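PDB 1ZNP: hypothetical protein Atu3615 from Agrobacterium tumefaciens str. C58, which is of unknown function but belongs to the DUF985 family of the cupin superfamily and probably adopts the beta-barrel fold of that group. Local coordinates for residues A[14-28]-A[42-56]. Residues are numbered along the deposited sequence; the frame is centred on the assembly and turned at random.
Sequences LGLEPHPEGGFYHQT and AIYYLLEKGVRSHWH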
loop_
_atom_site.group_PDB
_atom_site.type_symbol
_atom_site.label_atom_id
_atom_site.label_comp_id
_atom_site.label_asym_id
_atom_site.label_seq_id
_atom_site.Cartn_x
_atom_site.Cartn_y
_atom_site.Cartn_z
ATOM N N LEU A 14 -2.433 -26.940 12.398
ATOM C CA LEU A 14 -1.477 -26.874 11.300
ATOM C C LEU A 14 -0.045 -27.256 11.662
ATOM O O LEU A 14 0.822 -27.313 10.795
ATOM C CB LEU A 14 -1.516 -25.478 10.660
ATOM C CG LEU A 14 -2.810 -25.182 9.887
ATOM C CD1 LEU A 14 -2.761 -23.773 9.285
ATOM C CD2 LEU A 14 -3.008 -26.219 8.786
ATOM N N GLY A 15 0.196 -27.535 12.934
ATOM C CA GLY A 15 1.530 -27.913 13.355
ATOM C C GLY A 15 2.512 -26.765 13.254
ATOM O O GLY A 15 3.672 -26.959 12.893
ATOM N N LEU A 16 2.043 -25.564 13.581
ATOM C CA LEU A 16 2.865 -24.364 13.528
ATOM C C LEU A 16 3.894 -24.325 14.654
ATOM O O LEU A 16 3.657 -24.840 15.749
ATOM C CB LEU A 16 1.966 -23.126 13.613
ATOM C CG LEU A 16 1.419 -22.476 12.342
ATOM C CD1 LEU A 16 1.129 -23.515 11.289
ATOM C CD2 LEU A 16 0.163 -21.684 12.684
ATOM N N GLU A 17 5.032 -23.697 14.375
ATOM C CA GLU A 17 6.118 -23.551 15.337
ATOM C C GLU A 17 6.564 -22.096 15.270
ATOM O O GLU A 17 6.454 -21.457 14.224
ATOM C CB GLU A 17 7.283 -24.471 14.960
ATOM C CG GLU A 17 6.909 -25.951 14.873
ATOM C CD GLU A 17 6.869 -26.638 16.231
ATOM O OE1 GLU A 17 6.434 -26.002 17.227
ATOM O OE2 GLU A 17 7.268 -27.826 16.300
ATOM N N PRO A 18 7.072 -21.549 16.383
ATOM C CA PRO A 18 7.517 -20.152 16.383
ATOM C C PRO A 18 8.542 -19.852 15.301
ATOM O O PRO A 18 9.505 -20.594 15.107
ATOM C CB PRO A 18 8.075 -19.963 17.795
ATOM C CG PRO A 18 8.516 -21.343 18.182
ATOM C CD PRO A 18 7.391 -22.199 17.665
ATOM N N HIS A 19 8.331 -18.751 14.594
ATOM C CA HIS A 19 9.229 -18.366 13.522
ATOM C C HIS A 19 10.283 -17.417 14.068
ATOM O O HIS A 19 10.030 -16.670 15.006
ATOM C CB HIS A 19 8.430 -17.708 12.394
ATOM C CG HIS A 19 9.229 -17.449 11.158
ATOM N ND1 HIS A 19 10.136 -16.414 11.063
ATOM C CD2 HIS A 19 9.305 -18.128 9.989
ATOM C CE1 HIS A 19 10.740 -16.473 9.890
ATOM N NE2 HIS A 19 10.256 -17.502 9.219
ATOM N N PRO A 20 11.491 -17.441 13.494
ATOM C CA PRO A 20 12.535 -16.541 13.995
ATOM C C PRO A 20 12.169 -15.062 14.016
ATOM O O PRO A 20 12.701 -14.312 14.827
ATOM C CB PRO A 20 13.711 -16.833 13.067
ATOM C CG PRO A 20 13.520 -18.281 12.751
ATOM C CD PRO A 20 12.040 -18.371 12.489
ATOM N N GLU A 21 11.261 -14.641 13.141
ATOM C CA GLU A 21 10.879 -13.228 13.069
ATOM C C GLU A 21 9.707 -12.884 13.967
ATOM O O GLU A 21 9.291 -11.722 14.043
ATOM C CB GLU A 21 10.520 -12.845 11.623
ATOM C CG GLU A 21 9.216 -13.459 11.118
ATOM C CD GLU A 21 9.052 -13.354 9.611
ATOM O OE1 GLU A 21 9.974 -13.785 8.887
ATOM O OE2 GLU A 21 8.004 -12.849 9.148
ATOM N N GLY A 22 9.176 -13.891 14.648
ATOM C CA GLY A 22 8.021 -13.671 15.501
ATOM C C GLY A 22 6.873 -14.414 14.842
ATOM O O GLY A 22 6.901 -14.624 13.635
ATOM N N GLY A 23 5.873 -14.818 15.621
ATOM C CA GLY A 23 4.754 -15.551 15.060
ATOM C C GLY A 23 5.031 -17.046 14.997
ATOM O O GLY A 23 6.049 -17.522 15.498
ATOM N N PHE A 24 4.122 -17.785 14.373
ATOM C CA PHE A 24 4.263 -19.223 14.233
ATOM C C PHE A 24 4.149 -19.583 12.758
ATOM O O PHE A 24 3.448 -18.909 12.003
ATOM C CB PHE A 24 3.181 -19.940 15.053
ATOM C CG PHE A 24 3.149 -19.520 16.488
ATOM C CD1 PHE A 24 2.587 -18.301 16.853
ATOM C CD2 PHE A 24 3.747 -20.305 17.465
ATOM C CE1 PHE A 24 2.623 -17.867 18.174
ATOM C CE2 PHE A 24 3.794 -19.885 18.791
ATOM C CZ PHE A 24 3.230 -18.662 19.150
ATOM N N TYR A 25 4.818 -20.647 12.339
ATOM C CA TYR A 25 4.769 -21.009 10.937
ATOM C C TYR A 25 5.055 -22.484 10.699
ATOM O O TYR A 25 5.426 -23.221 11.610
ATOM C CB TYR A 25 5.788 -20.168 10.161
ATOM C CG TYR A 25 7.168 -20.795 10.083
ATOM C CD1 TYR A 25 7.677 -21.231 8.864
ATOM C CD2 TYR A 25 7.952 -20.978 11.228
ATOM C CE1 TYR A 25 8.924 -21.835 8.777
ATOM C CE2 TYR A 25 9.214 -21.587 11.150
ATOM C CZ TYR A 25 9.686 -22.011 9.916
ATOM O OH TYR A 25 10.918 -22.611 9.800
ATOM N N HIS A 26 4.878 -22.905 9.455
ATOM C CA HIS A 26 5.142 -24.274 9.057
ATOM C C HIS A 26 5.354 -24.251 7.558
ATOM O O HIS A 26 4.533 -23.709 6.824
ATOM C CB HIS A 26 3.963 -25.195 9.405
ATOM C CG HIS A 26 4.079 -26.563 8.808
ATOM N ND1 HIS A 26 4.966 -27.510 9.276
ATOM C CD2 HIS A 26 3.461 -27.123 7.740
ATOM C CE1 HIS A 26 4.890 -28.593 8.522
ATOM N NE2 HIS A 26 3.985 -28.384 7.583
ATOM N N GLN A 27 6.460 -24.819 7.102
ATOM C CA GLN A 27 6.733 -24.858 5.672
ATOM C C GLN A 27 5.865 -25.980 5.122
ATOM O O GLN A 27 5.862 -27.092 5.648
ATOM C CB GLN A 27 8.214 -25.138 5.404
ATOM C CG GLN A 27 8.585 -25.148 3.928
ATOM C CD GLN A 27 10.077 -25.340 3.697
ATOM O OE1 GLN A 27 10.891 -24.500 4.074
ATOM N NE2 GLN A 27 10.437 -26.457 3.080
ATOM N N THR A 28 5.116 -25.681 4.070
ATOM C CA THR A 28 4.218 -26.656 3.477
ATOM C C THR A 28 4.716 -27.155 2.143
ATOM O O THR A 28 4.173 -28.101 1.596
ATOM C CB THR A 28 2.844 -26.047 3.242
ATOM O OG1 THR A 28 2.981 -24.919 2.366
ATOM C CG2 THR A 28 2.228 -25.577 4.558
ATOM N N ALA A 42 6.421 -22.472 -0.055
ATOM C CA ALA A 42 5.166 -21.956 0.463
ATOM C C ALA A 42 5.213 -22.172 1.969
ATOM O O ALA A 42 5.963 -23.014 2.454
ATOM C CB ALA A 42 3.973 -22.699 -0.159
ATOM N N ILE A 43 4.385 -21.435 2.702
ATOM C CA ILE A 43 4.388 -21.509 4.152
ATOM C C ILE A 43 3.054 -21.055 4.744
ATOM O O ILE A 43 2.338 -20.282 4.131
ATOM C CB ILE A 43 5.532 -20.594 4.680
ATOM C CG1 ILE A 43 6.693 -21.445 5.170
ATOM C CG2 ILE A 43 5.020 -19.592 5.697
ATOM C CD1 ILE A 43 7.821 -21.573 4.149
ATOM N N TYR A 44 2.720 -21.568 5.921
ATOM C CA TYR A 44 1.527 -21.154 6.653
ATOM C C TYR A 44 2.178 -20.244 7.700
ATOM O O TYR A 44 3.213 -20.601 8.258
ATOM C CB TYR A 44 0.840 -22.343 7.346
ATOM C CG TYR A 44 -0.203 -23.059 6.512
ATOM C CD1 TYR A 44 -0.365 -24.439 6.597
ATOM C CD2 TYR A 44 -0.993 -22.361 5.604
ATOM C CE1 TYR A 44 -1.279 -25.113 5.784
ATOM C CE2 TYR A 44 -1.906 -23.015 4.793
ATOM C CZ TYR A 44 -2.046 -24.392 4.882
ATOM O OH TYR A 44 -2.946 -25.030 4.063
ATOM N N TYR A 45 1.602 -19.070 7.943
ATOM C CA TYR A 45 2.169 -18.135 8.907
ATOM C C TYR A 45 1.050 -17.467 9.714
ATOM O O TYR A 45 0.000 -17.124 9.165
ATOM C CB TYR A 45 2.993 -17.076 8.163
ATOM C CG TYR A 45 3.745 -16.116 9.059
ATOM C CD1 TYR A 45 4.785 -16.557 9.876
ATOM C CD2 TYR A 45 3.437 -14.758 9.068
ATOM C CE1 TYR A 45 5.506 -15.659 10.682
ATOM C CE2 TYR A 45 4.145 -13.859 9.865
ATOM C CZ TYR A 45 5.176 -14.316 10.664
ATOM O OH TYR A 45 5.886 -13.423 11.428
ATOM N N LEU A 46 1.280 -17.270 11.008
ATOM C CA LEU A 46 0.263 -16.679 11.862
ATOM C C LEU A 46 0.758 -15.687 12.904
ATOM O O LEU A 46 1.774 -15.903 13.568
ATOM C CB LEU A 46 -0.526 -17.794 12.567
ATOM C CG LEU A 46 -1.611 -17.355 13.562
ATOM C CD1 LEU A 46 -2.754 -18.341 13.571
ATOM C CD2 LEU A 46 -1.019 -17.230 14.943
ATOM N N LEU A 47 0.023 -14.590 13.042
ATOM C CA LEU A 47 0.344 -13.579 14.036
ATOM C C LEU A 47 -0.891 -13.437 14.921
ATOM O O LEU A 47 -1.995 -13.721 14.483
ATOM C CB LEU A 47 0.663 -12.240 13.363
ATOM C CG LEU A 47 1.828 -12.197 12.370
ATOM C CD1 LEU A 47 1.843 -10.844 11.700
ATOM C CD2 LEU A 47 3.149 -12.454 13.072
ATOM N N GLU A 48 -0.701 -13.025 16.169
ATOM C CA GLU A 48 -1.824 -12.845 17.088
ATOM C C GLU A 48 -1.678 -11.454 17.641
ATOM O O GLU A 48 -0.665 -10.806 17.414
ATOM C CB GLU A 48 -1.757 -13.824 18.257
ATOM C CG GLU A 48 -1.063 -15.135 17.980
ATOM C CD GLU A 48 -1.010 -16.025 19.208
ATOM O OE1 GLU A 48 -0.267 -17.028 19.183
ATOM O OE2 GLU A 48 -1.716 -15.719 20.196
ATOM N N LYS A 49 -2.674 -10.987 18.378
ATOM C CA LYS A 49 -2.562 -9.660 18.952
ATOM C C LYS A 49 -1.325 -9.670 19.825
ATOM O O LYS A 49 -1.089 -10.622 20.570
ATOM C CB LYS A 49 -3.784 -9.303 19.801
ATOM C CG LYS A 49 -3.785 -7.838 20.258
ATOM C CD LYS A 49 -3.750 -6.879 19.047
ATOM C CE LYS A 49 -3.526 -5.421 19.465
ATOM N NZ LYS A 49 -2.183 -5.202 20.106
ATOM N N GLY A 50 -0.533 -8.614 19.726
ATOM C CA GLY A 50 0.672 -8.543 20.519
ATOM C C GLY A 50 1.836 -9.066 19.710
ATOM O O GLY A 50 2.628 -8.279 19.182
ATOM N N VAL A 51 1.929 -10.392 19.598
ATOM C CA VAL A 51 3.004 -11.027 18.845
ATOM C C VAL A 51 2.981 -10.670 17.362
ATOM O O VAL A 51 2.179 -11.198 16.594
ATOM C CB VAL A 51 2.968 -12.571 19.014
ATOM C CG1 VAL A 51 3.420 -12.938 20.422
ATOM C CG2 VAL A 51 1.564 -13.109 18.764
ATOM N N ARG A 52 3.885 -9.776 16.968
ATOM C CA ARG A 52 3.980 -9.315 15.581
ATOM C C ARG A 52 5.152 -9.927 14.804
ATOM O O ARG A 52 5.868 -10.795 15.309
ATOM C CB ARG A 52 4.095 -7.786 15.558
ATOM C CG ARG A 52 5.347 -7.243 16.216
ATOM C CD ARG A 52 5.129 -5.828 16.721
ATOM N NE ARG A 52 6.282 -5.303 17.456
ATOM C CZ ARG A 52 7.407 -4.864 16.892
ATOM N NH1 ARG A 52 8.402 -4.409 17.648
ATOM N NH2 ARG A 52 7.536 -4.864 15.570
ATOM N N SER A 53 5.325 -9.472 13.564
ATOM C CA SER A 53 6.405 -9.931 12.697
ATOM C C SER A 53 7.437 -8.809 12.619
ATOM O O SER A 53 7.160 -7.752 12.069
ATOM C CB SER A 53 5.861 -10.236 11.304
ATOM O OG SER A 53 6.890 -10.645 10.422
ATOM N N HIS A 54 8.622 -9.040 13.176
ATOM C CA HIS A 54 9.671 -8.025 13.190
ATOM C C HIS A 54 10.280 -7.753 11.820
ATOM O O HIS A 54 10.138 -8.561 10.904
ATOM C CB HIS A 54 10.764 -8.425 14.185
ATOM C CG HIS A 54 10.309 -8.424 15.612
ATOM N ND1 HIS A 54 9.249 -9.186 16.057
ATOM C CD2 HIS A 54 10.753 -7.733 16.691
ATOM C CE1 HIS A 54 9.058 -8.963 17.345
ATOM N NE2 HIS A 54 9.958 -8.086 17.755
ATOM N N TRP A 55 10.943 -6.603 11.692
ATOM C CA TRP A 55 11.585 -6.186 10.446
ATOM C C TRP A 55 12.632 -7.184 9.963
ATOM O O TRP A 55 13.534 -7.567 10.713
ATOM C CB TRP A 55 12.266 -4.824 10.603
ATOM C CG TRP A 55 11.351 -3.633 10.660
ATOM C CD1 TRP A 55 11.100 -2.857 11.749
ATOM C CD2 TRP A 55 10.631 -3.032 9.566
ATOM N NE1 TRP A 55 10.279 -1.803 11.408
ATOM C CE2 TRP A 55 9.973 -1.886 10.077
ATOM C CE3 TRP A 55 10.480 -3.347 8.206
ATOM C CZ2 TRP A 55 9.180 -1.055 9.281
ATOM C CZ3 TRP A 55 9.685 -2.514 7.407
ATOM C CH2 TRP A 55 9.046 -1.380 7.954
ATOM N N HIS A 56 12.520 -7.581 8.701
ATOM C CA HIS A 56 13.448 -8.533 8.109
ATOM C C HIS A 56 13.315 -8.455 6.599
ATOM O O HIS A 56 12.430 -7.767 6.077
ATOM C CB HIS A 56 13.094 -9.953 8.543
ATOM C CG HIS A 56 11.741 -10.392 8.076
ATOM N ND1 HIS A 56 10.572 -9.905 8.620
ATOM C CD2 HIS A 56 11.372 -11.220 7.068
ATOM C CE1 HIS A 56 9.541 -10.413 7.968
ATOM N NE2 HIS A 56 9.999 -11.212 7.021
#
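Phe24 to Gln27 pair with Leu46 to Ile43 as the antiparallel arms of a beta hairpin, strands 24-28 and 42-48 running at 161°, with Phe24-Leu46 and His26-Tyr44 as hydrogen-bonded pairs and Tyr25-Tyr45 and Gln27-Ile43 as non-hydrogen-bonded ones. The paired side chains alternate between two faces. Phe24, His26, Tyr44 and Leu46 lie on one, where Leu14 lays CD1 over the face of the Tyr44 ring, 3.9 Å from its centroid in a CH-pi contact, while Thr28 CG2 comes to 3.5 Å from Tyr44 CD1. Farther along, Leu16 CD2 packs against Leu46 CB, Phe24 CD1 on Leu46 CD2, and Phe24 CE1 lies 3.2 Å from Glu48 OE1.

The other face carries Tyr45, whose CG stands anti to the backbone N (chi1 -175°), sending the ring toward turn 19-22. Its edge meets the His19 ring in a T-shaped pair, planes at 86°, and its hydroxyl donates to the carbonyl of Gly22 (OH to O, 2.7 Å) from above the carbonyl plane. Beyond it, the buried Glu21 carboxylate takes a bond from Ser53 (OG to OE2, 2.8 Å) on its anti side, tilted out of its plane, and sets OE1 over one face of the His56 ring, 3.2 Å above the plane and offset toward the rim. The His54 backbone N binds Glu21 O at 2.9 Å, tying the turn to strand 53-54.

The hairpin belongs to the larger sheet of the cupin-type fold: strand 17-18 flanks 24-30, strand 117-124 pairs with 41-48, helix 7-14 covers Phe24 and Leu46, and strand 133-135 lies against Glu21 and His56.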